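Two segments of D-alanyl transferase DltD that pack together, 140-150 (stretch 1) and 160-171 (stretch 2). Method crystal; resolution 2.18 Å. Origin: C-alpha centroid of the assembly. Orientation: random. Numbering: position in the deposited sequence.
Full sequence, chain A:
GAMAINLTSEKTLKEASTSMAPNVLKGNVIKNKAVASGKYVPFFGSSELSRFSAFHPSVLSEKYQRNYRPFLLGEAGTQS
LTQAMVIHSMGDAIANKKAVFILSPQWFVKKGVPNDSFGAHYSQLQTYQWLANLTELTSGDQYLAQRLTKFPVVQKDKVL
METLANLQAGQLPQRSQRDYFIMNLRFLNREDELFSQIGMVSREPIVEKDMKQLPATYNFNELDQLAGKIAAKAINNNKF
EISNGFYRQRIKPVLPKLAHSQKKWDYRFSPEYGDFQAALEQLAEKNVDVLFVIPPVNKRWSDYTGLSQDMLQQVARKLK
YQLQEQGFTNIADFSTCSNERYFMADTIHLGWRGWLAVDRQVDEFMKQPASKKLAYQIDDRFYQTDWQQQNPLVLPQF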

ATOM      1  N   GLY A 140      -6.822  16.588  -9.703  1.00 26.07           N
ATOM      2  CA  GLY A 140      -6.850  15.421  -8.838  1.00 25.08           C
ATOM      3  C   GLY A 140      -8.118  15.341  -8.010  1.00 24.25           C
ATOM      4  O   GLY A 140      -8.686  14.263  -7.830  1.00 23.99           O
ATOM      5  N   ASP A 141      -8.578  16.483  -7.493  1.00 24.31           N
ATOM      6  CA  ASP A 141      -9.824  16.498  -6.732  1.00 22.69           C
ATOM      7  C   ASP A 141     -10.996  16.069  -7.598  1.00 21.95           C
ATOM      8  O   ASP A 141     -11.897  15.358  -7.133  1.00 21.07           O
ATOM      9  CB  ASP A 141     -10.074  17.893  -6.160  1.00 23.75           C
ATOM     10  CG  ASP A 141      -9.071  18.272  -5.096  1.00 23.92           C
ATOM     11  OD1 ASP A 141      -8.743  17.411  -4.255  1.00 24.09           O
ATOM     12  OD2 ASP A 141      -8.609  19.429  -5.102  1.00 25.15           O
ATOM     13  N   GLN A 142     -11.004  16.490  -8.864  1.00 22.70           N
ATOM     14  CA  GLN A 142     -12.092  16.120  -9.761  1.00 23.40           C
ATOM     15  C   GLN A 142     -12.016  14.647 -10.136  1.00 22.65           C
ATOM     16  O   GLN A 142     -13.052  13.989 -10.290  1.00 23.21           O
ATOM     17  CB  GLN A 142     -12.061  16.998 -11.010  1.00 25.49           C
ATOM     18  CG  GLN A 142     -12.152  18.483 -10.708  1.00 27.81           C
ATOM     19  CD  GLN A 142     -12.292  19.326 -11.958  1.00 30.22           C
ATOM     20  OE1 GLN A 142     -11.298  19.726 -12.568  1.00 31.95           O
ATOM     21  NE2 GLN A 142     -13.532  19.601 -12.348  1.00 29.77           N
ATOM     22  N   TYR A 143     -10.804  14.109 -10.290  1.00 21.71           N
ATOM     23  CA  TYR A 143     -10.677  12.682 -10.568  1.00 20.44           C
ATOM     24  C   TYR A 143     -11.147  11.852  -9.380  1.00 19.91           C
ATOM     25  O   TYR A 143     -11.857  10.855  -9.555  1.00 18.72           O
ATOM     26  CB  TYR A 143      -9.232  12.326 -10.925  1.00 19.47           C
ATOM     27  CG  TYR A 143      -9.050  10.841 -11.141  1.00 18.38           C
ATOM     28  CD1 TYR A 143      -9.356  10.256 -12.362  1.00 18.66           C
ATOM     29  CD2 TYR A 143      -8.603  10.018 -10.115  1.00 18.08           C
ATOM     30  CE1 TYR A 143      -9.206   8.896 -12.562  1.00 17.26           C
ATOM     31  CE2 TYR A 143      -8.452   8.657 -10.306  1.00 17.70           C
ATOM     32  CZ  TYR A 143      -8.756   8.104 -11.532  1.00 16.89           C
ATOM     33  OH  TYR A 143      -8.609   6.752 -11.728  1.00 18.06           O
ATOM     34  N   LEU A 144     -10.761  12.246  -8.164  1.00 20.01           N
ATOM     35  CA  LEU A 144     -11.249  11.554  -6.975  1.00 20.28           C
ATOM     36  C   LEU A 144     -12.770  11.581  -6.920  1.00 18.64           C
ATOM     37  O   LEU A 144     -13.411  10.559  -6.654  1.00 17.44           O
ATOM     38  CB  LEU A 144     -10.663  12.190  -5.716  1.00 21.51           C
ATOM     39  CG  LEU A 144      -9.209  11.865  -5.385  1.00 22.68           C
ATOM     40  CD1 LEU A 144      -8.744  12.714  -4.216  1.00 22.49           C
ATOM     41  CD2 LEU A 144      -9.049  10.386  -5.068  1.00 23.91           C
ATOM     42  N   ALA A 145     -13.366  12.749  -7.172  1.00 19.30           N
ATOM     43  CA  ALA A 145     -14.821  12.861  -7.158  1.00 20.03           C
ATOM     44  C   ALA A 145     -15.454  11.909  -8.166  1.00 20.03           C
ATOM     45  O   ALA A 145     -16.418  11.201  -7.848  1.00 18.74           O
ATOM     46  CB  ALA A 145     -15.235  14.304  -7.449  1.00 20.84           C
ATOM     47  N   GLN A 146     -14.925  11.880  -9.390  1.00 21.41           N
ATOM     48  CA  GLN A 146     -15.480  11.010 -10.422  1.00 24.33           C
ATOM     49  C   GLN A 146     -15.435   9.548  -9.991  1.00 22.06           C
ATOM     50  O   GLN A 146     -16.422   8.817 -10.129  1.00 22.63           O
ATOM     51  CB  GLN A 146     -14.721  11.215 -11.735  1.00 29.38           C
ATOM     52  CG  GLN A 146     -15.186  10.323 -12.888  1.00 33.49           C
ATOM     53  CD  GLN A 146     -14.441   8.996 -12.953  1.00 36.26           C
ATOM     54  OE1 GLN A 146     -15.045   7.928 -12.860  1.00 37.72           O
ATOM     55  NE2 GLN A 146     -13.125   9.063 -13.126  1.00 36.43           N
ATOM     56  N   ARG A 147     -14.293   9.102  -9.462  1.00 19.77           N
ATOM     57  CA  ARG A 147     -14.157   7.699  -9.084  1.00 18.41           C
ATOM     58  C   ARG A 147     -15.063   7.350  -7.911  1.00 17.30           C
ATOM     59  O   ARG A 147     -15.701   6.292  -7.907  1.00 17.22           O
ATOM     60  CB  ARG A 147     -12.699   7.383  -8.743  1.00 17.59           C
ATOM     61  CG  ARG A 147     -11.745   7.475  -9.923  1.00 17.74           C
ATOM     62  CD  ARG A 147     -11.888   6.292 -10.878  1.00 17.21           C
ATOM     63  NE  ARG A 147     -11.464   5.037 -10.257  1.00 17.44           N
ATOM     64  CZ  ARG A 147     -12.195   3.926 -10.189  1.00 16.98           C
ATOM     65  NH1 ARG A 147     -13.410   3.866 -10.721  1.00 17.70           N
ATOM     66  NH2 ARG A 147     -11.695   2.854  -9.592  1.00 16.52           N
ATOM     67  N   LEU A 148     -15.133   8.225  -6.905  1.00 16.52           N
ATOM     68  CA  LEU A 148     -15.900   7.908  -5.705  1.00 16.65           C
ATOM     69  C   LEU A 148     -17.375   7.695  -6.024  1.00 15.07           C
ATOM     70  O   LEU A 148     -18.029   6.841  -5.414  1.00 14.70           O
ATOM     71  CB  LEU A 148     -15.731   9.014  -4.664  1.00 18.70           C
ATOM     72  CG  LEU A 148     -14.356   9.138  -4.008  1.00 20.69           C
ATOM     73  CD1 LEU A 148     -14.374  10.259  -2.982  1.00 21.74           C
ATOM     74  CD2 LEU A 148     -13.925   7.833  -3.367  1.00 20.68           C
ATOM     75  N   THR A 149     -17.921   8.458  -6.975  1.00 15.28           N
ATOM     76  CA  THR A 149     -19.324   8.294  -7.340  1.00 17.14           C
ATOM     77  C   THR A 149     -19.613   6.942  -7.973  1.00 18.87           C
ATOM     78  O   THR A 149     -20.786   6.610  -8.168  1.00 20.13           O
ATOM     79  CB  THR A 149     -19.774   9.393  -8.307  1.00 18.31           C
ATOM     80  OG1 THR A 149     -19.017   9.313  -9.524  1.00 18.90           O
ATOM     81  CG2 THR A 149     -19.601  10.768  -7.681  1.00 18.27           C
ATOM     82  N   LYS A 150     -18.588   6.160  -8.303  1.00 20.36           N
ATOM     83  CA  LYS A 150     -18.794   4.856  -8.914  1.00 22.74           C
ATOM     84  C   LYS A 150     -19.007   3.744  -7.896  1.00 20.44           C
ATOM     85  O   LYS A 150     -19.375   2.633  -8.292  1.00 21.11           O
ATOM     86  CB  LYS A 150     -17.600   4.498  -9.808  1.00 26.52           C
ATOM     87  CG  LYS A 150     -17.345   5.488 -10.940  1.00 29.90           C
ATOM     88  CD  LYS A 150     -18.493   5.511 -11.940  1.00 32.92           C
ATOM     89  CE  LYS A 150     -18.168   6.378 -13.151  1.00 35.83           C
ATOM     90  NZ  LYS A 150     -18.027   7.822 -12.802  1.00 37.26           N
ATOM     91  N   LEU A 160     -23.027  13.752  -0.040  1.00 16.25           N
ATOM     92  CA  LEU A 160     -21.721  13.511  -0.641  1.00 15.60           C
ATOM     93  C   LEU A 160     -21.826  13.440  -2.159  1.00 16.89           C
ATOM     94  O   LEU A 160     -21.061  14.093  -2.878  1.00 16.44           O
ATOM     95  CB  LEU A 160     -21.123  12.222  -0.075  1.00 16.35           C
ATOM     96  CG  LEU A 160     -19.736  11.823  -0.586  1.00 15.41           C
ATOM     97  CD1 LEU A 160     -18.750  12.960  -0.419  1.00 14.31           C
ATOM     98  CD2 LEU A 160     -19.245  10.584   0.142  1.00 15.60           C
ATOM     99  N   MET A 161     -22.781  12.654  -2.666  1.00 17.62           N
ATOM    100  CA  MET A 161     -22.949  12.532  -4.111  1.00 18.89           C
ATOM    101  C   MET A 161     -23.222  13.887  -4.748  1.00 20.79           C
ATOM    102  O   MET A 161     -22.689  14.198  -5.820  1.00 20.96           O
ATOM    103  CB  MET A 161     -24.084  11.556  -4.425  1.00 19.37           C
ATOM    104  CG  MET A 161     -23.720  10.096  -4.200  1.00 19.84           C
ATOM    105  SD  MET A 161     -22.478   9.502  -5.367  1.00 20.25           S
ATOM    106  CE  MET A 161     -23.438   9.424  -6.878  1.00 20.90           C
ATOM    107  N   GLU A 162     -24.052  14.707  -4.102  1.00 22.10           N
ATOM    108  CA  GLU A 162     -24.335  16.035  -4.635  1.00 24.07           C
ATOM    109  C   GLU A 162     -23.083  16.903  -4.629  1.00 22.92           C
ATOM    110  O   GLU A 162     -22.841  17.663  -5.575  1.00 24.67           O
ATOM    111  CB  GLU A 162     -25.458  16.684  -3.827  1.00 26.21           C
ATOM    112  CG  GLU A 162     -26.796  15.986  -4.003  1.00 29.57           C
ATOM    113  CD  GLU A 162     -27.878  16.515  -3.080  1.00 32.11           C
ATOM    114  OE1 GLU A 162     -27.547  17.050  -1.998  1.00 32.25           O
ATOM    115  OE2 GLU A 162     -29.066  16.387  -3.441  1.00 33.86           O
ATOM    116  N   THR A 163     -22.271  16.797  -3.578  1.00 20.46           N
ATOM    117  CA  THR A 163     -21.028  17.558  -3.524  1.00 19.56           C
ATOM    118  C   THR A 163     -20.051  17.096  -4.599  1.00 20.01           C
ATOM    119  O   THR A 163     -19.412  17.921  -5.263  1.00 20.12           O
ATOM    120  CB  THR A 163     -20.398  17.429  -2.137  1.00 18.85           C
ATOM    121  OG1 THR A 163     -21.322  17.895  -1.144  1.00 18.32           O
ATOM    122  CG2 THR A 163     -19.106  18.237  -2.053  1.00 19.42           C
ATOM    123  N   LEU A 164     -19.921  15.782  -4.789  1.00 20.16           N
ATOM    124  CA  LEU A 164     -18.999  15.273  -5.800  1.00 21.75           C
ATOM    125  C   LEU A 164     -19.434  15.671  -7.203  1.00 23.65           C
ATOM    126  O   LEU A 164     -18.588  15.835  -8.091  1.00 24.04           O
ATOM    127  CB  LEU A 164     -18.883  13.751  -5.688  1.00 20.75           C
ATOM    128  CG  LEU A 164     -18.333  13.229  -4.359  1.00 19.92           C
ATOM    129  CD1 LEU A 164     -18.245  11.714  -4.379  1.00 20.25           C
ATOM    130  CD2 LEU A 164     -16.977  13.848  -4.048  1.00 19.49           C
ATOM    131  N   ALA A 165     -20.741  15.831  -7.425  1.00 25.15           N
ATOM    132  CA  ALA A 165     -21.215  16.284  -8.728  1.00 28.14           C
ATOM    133  C   ALA A 165     -20.727  17.696  -9.027  1.00 29.94           C
ATOM    134  O   ALA A 165     -20.326  17.995 -10.159  1.00 31.20           O
ATOM    135  CB  ALA A 165     -22.741  16.222  -8.785  1.00 28.72           C
ATOM    136  N   ASN A 166     -20.754  18.579  -8.026  1.00 31.03           N
ATOM    137  CA  ASN A 166     -20.272  19.941  -8.234  1.00 33.83           C
ATOM    138  C   ASN A 166     -18.773  19.960  -8.504  1.00 32.35           C
ATOM    139  O   ASN A 166     -18.301  20.722  -9.357  1.00 34.86           O
ATOM    140  CB  ASN A 166     -20.612  20.809  -7.023  1.00 37.12           C
ATOM    141  CG  ASN A 166     -22.106  20.945  -6.804  1.00 40.71           C
ATOM    142  OD1 ASN A 166     -22.903  20.732  -7.720  1.00 42.59           O
ATOM    143  ND2 ASN A 166     -22.494  21.303  -5.586  1.00 40.92           N
ATOM    144  N   LEU A 167     -18.005  19.134  -7.789  1.00 28.10           N
ATOM    145  CA  LEU A 167     -16.569  19.062  -8.035  1.00 26.84           C
ATOM    146  C   LEU A 167     -16.282  18.706  -9.487  1.00 28.59           C
ATOM    147  O   LEU A 167     -15.442  19.337 -10.141  1.00 28.92           O
ATOM    148  CB  LEU A 167     -15.924  18.039  -7.100  1.00 23.94           C
ATOM    149  CG  LEU A 167     -15.247  18.595  -5.845  1.00 22.74           C
ATOM    150  CD1 LEU A 167     -16.268  19.210  -4.895  1.00 22.67           C
ATOM    151  CD2 LEU A 167     -14.454  17.497  -5.157  1.00 20.80           C
ATOM    152  N   GLN A 168     -16.969  17.687 -10.010  1.00 29.72           N
ATOM    153  CA  GLN A 168     -16.764  17.299 -11.400  1.00 33.07           C
ATOM    154  C   GLN A 168     -17.129  18.430 -12.349  1.00 34.15           C
ATOM    155  O   GLN A 168     -16.541  18.548 -13.429  1.00 35.85           O
ATOM    156  CB  GLN A 168     -17.580  16.048 -11.723  1.00 34.58           C
ATOM    157  CG  GLN A 168     -17.128  14.808 -10.969  1.00 34.90           C
ATOM    158  CD  GLN A 168     -18.038  13.620 -11.202  1.00 36.62           C
ATOM    159  OE1 GLN A 168     -17.921  12.919 -12.207  1.00 37.44           O
ATOM    160  NE2 GLN A 168     -18.959  13.392 -10.271  1.00 37.20           N
ATOM    161  N   ALA A 169     -18.084  19.272 -11.964  1.00 34.04           N
ATOM    162  CA  ALA A 169     -18.464  20.417 -12.779  1.00 35.70           C
ATOM    163  C   ALA A 169     -17.525  21.603 -12.603  1.00 36.86           C
ATOM    164  O   ALA A 169     -17.768  22.656 -13.202  1.00 38.24           O
ATOM    165  CB  ALA A 169     -19.898  20.839 -12.450  1.00 35.02           C
ATOM    166  N   GLY A 170     -16.468  21.461 -11.807  1.00 36.29           N
ATOM    167  CA  GLY A 170     -15.519  22.535 -11.604  1.00 37.62           C
ATOM    168  C   GLY A 170     -15.873  23.503 -10.502  1.00 38.00           C
ATOM    169  O   GLY A 170     -15.358  24.627 -10.497  1.00 39.58           O
ATOM    170  N   GLN A 171     -16.729  23.108  -9.564  1.00 37.42           N
ATOM    171  CA  GLN A 171     -17.189  23.978  -8.492  1.00 38.26           C
ATOM    172  C   GLN A 171     -16.768  23.413  -7.145  1.00 33.98           C
ATOM    173  O   GLN A 171     -16.759  22.195  -6.946  1.00 32.67           O
ATOM    174  CB  GLN A 171     -18.712  24.140  -8.531  1.00 43.13           C
ATOM    175  CG  GLN A 171     -19.234  24.793  -9.802  1.00 49.70           C
ATOM    176  CD  GLN A 171     -18.761  26.226  -9.958  1.00 55.67           C
ATOM    177  OE1 GLN A 171     -18.580  26.944  -8.973  1.00 56.90           O
ATOM    178  NE2 GLN A 171     -18.553  26.649 -11.201  1.00 59.05           N
TER

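How does Gln168, which gives up more surface to the contact than any other residue, lie against the first helix? Its CA-to-CB bond points sideways, but chi1 near -66° (m) and an extended chi2 (t) carry the amide back toward stretch 1. On the way, Gln168 CG lies 4.0 Å from Ala145 CB, and the amide ends near two residues: Gln168 OE1 is 3.6 Å from Gln146 CA, and Gln168 NE2 is 3.7 Å from Thr149 CG2. The amide is steadied from its own helix, because Gln168 NE2 donates a hydrogen bond to Leu164 O at 3.3 Å. Glutamine suits the place: its CG packs on Ala145 and its amide is bonded to its own helix; the residue as a whole is partly exposed.

What does Thr149 contribute? Its CA-to-CB bond points toward stretch 2, and its methyl makes the approach. Thr149 CG2 lies 3.7 Å from Leu164 CB and 3.9 Å from Met161 SD, so it touches successive turns of the second helix as well as the amide of Gln168. With chi1 at 62° (p), the hydroxyl turns back to its own backbone, where Thr149 OG1 donates a hydrogen bond to Gln146 O at 2.7 Å. Threonine thus offers carbon to the neighbouring helix while its polar group is satisfied within its own stretch. Met161 starts out sideways, but its three m torsions bring the flexible end nearer to the methyl.

Where does a polar bond cross between the stretches? It comes from Gln142, at the other end of the contact from Thr149. Its CA-to-CB bond points sideways and the side chain then reaches over to the end of the second helix, where Gln142 NE2 donates a hydrogen bond to Leu167 O at 2.9 Å. That carbonyl also accepts a bond from Gly170 N at 2.9 Å, within the Schellman motif that closes the helix. The amide therefore docks on the final turn, with Gln142 NE2 also 3.5 Å from Gly170 N. Gly170 has a positive phi of 87°, a conformation in which a CB would be jammed against the preceding carbonyl oxygen, so glycine fits the turn itself.

What fills the space between the helices? They run at 137° to one another and approach to 8.4 Å between axes, with Ala145 and Leu164 facing each other at the middle, their CA atoms 5.0 Å apart. The short side chain of Ala145 points toward stretch 2 and lets the backbones come close: Ala145 CB is 3.7 Å from Leu164 O, 3.8 Å from Leu164 CD2 and 3.8 Å from Leu167 CB. Leu164 also points across, and its other methyl, CD1, packs 3.7 Å from Leu148 CB. Ala145, Leu148, Leu164 and Leu167 are buried and have no polar side-chain atoms to satisfy, and the contact covers 525 Å² in all, counting both sides.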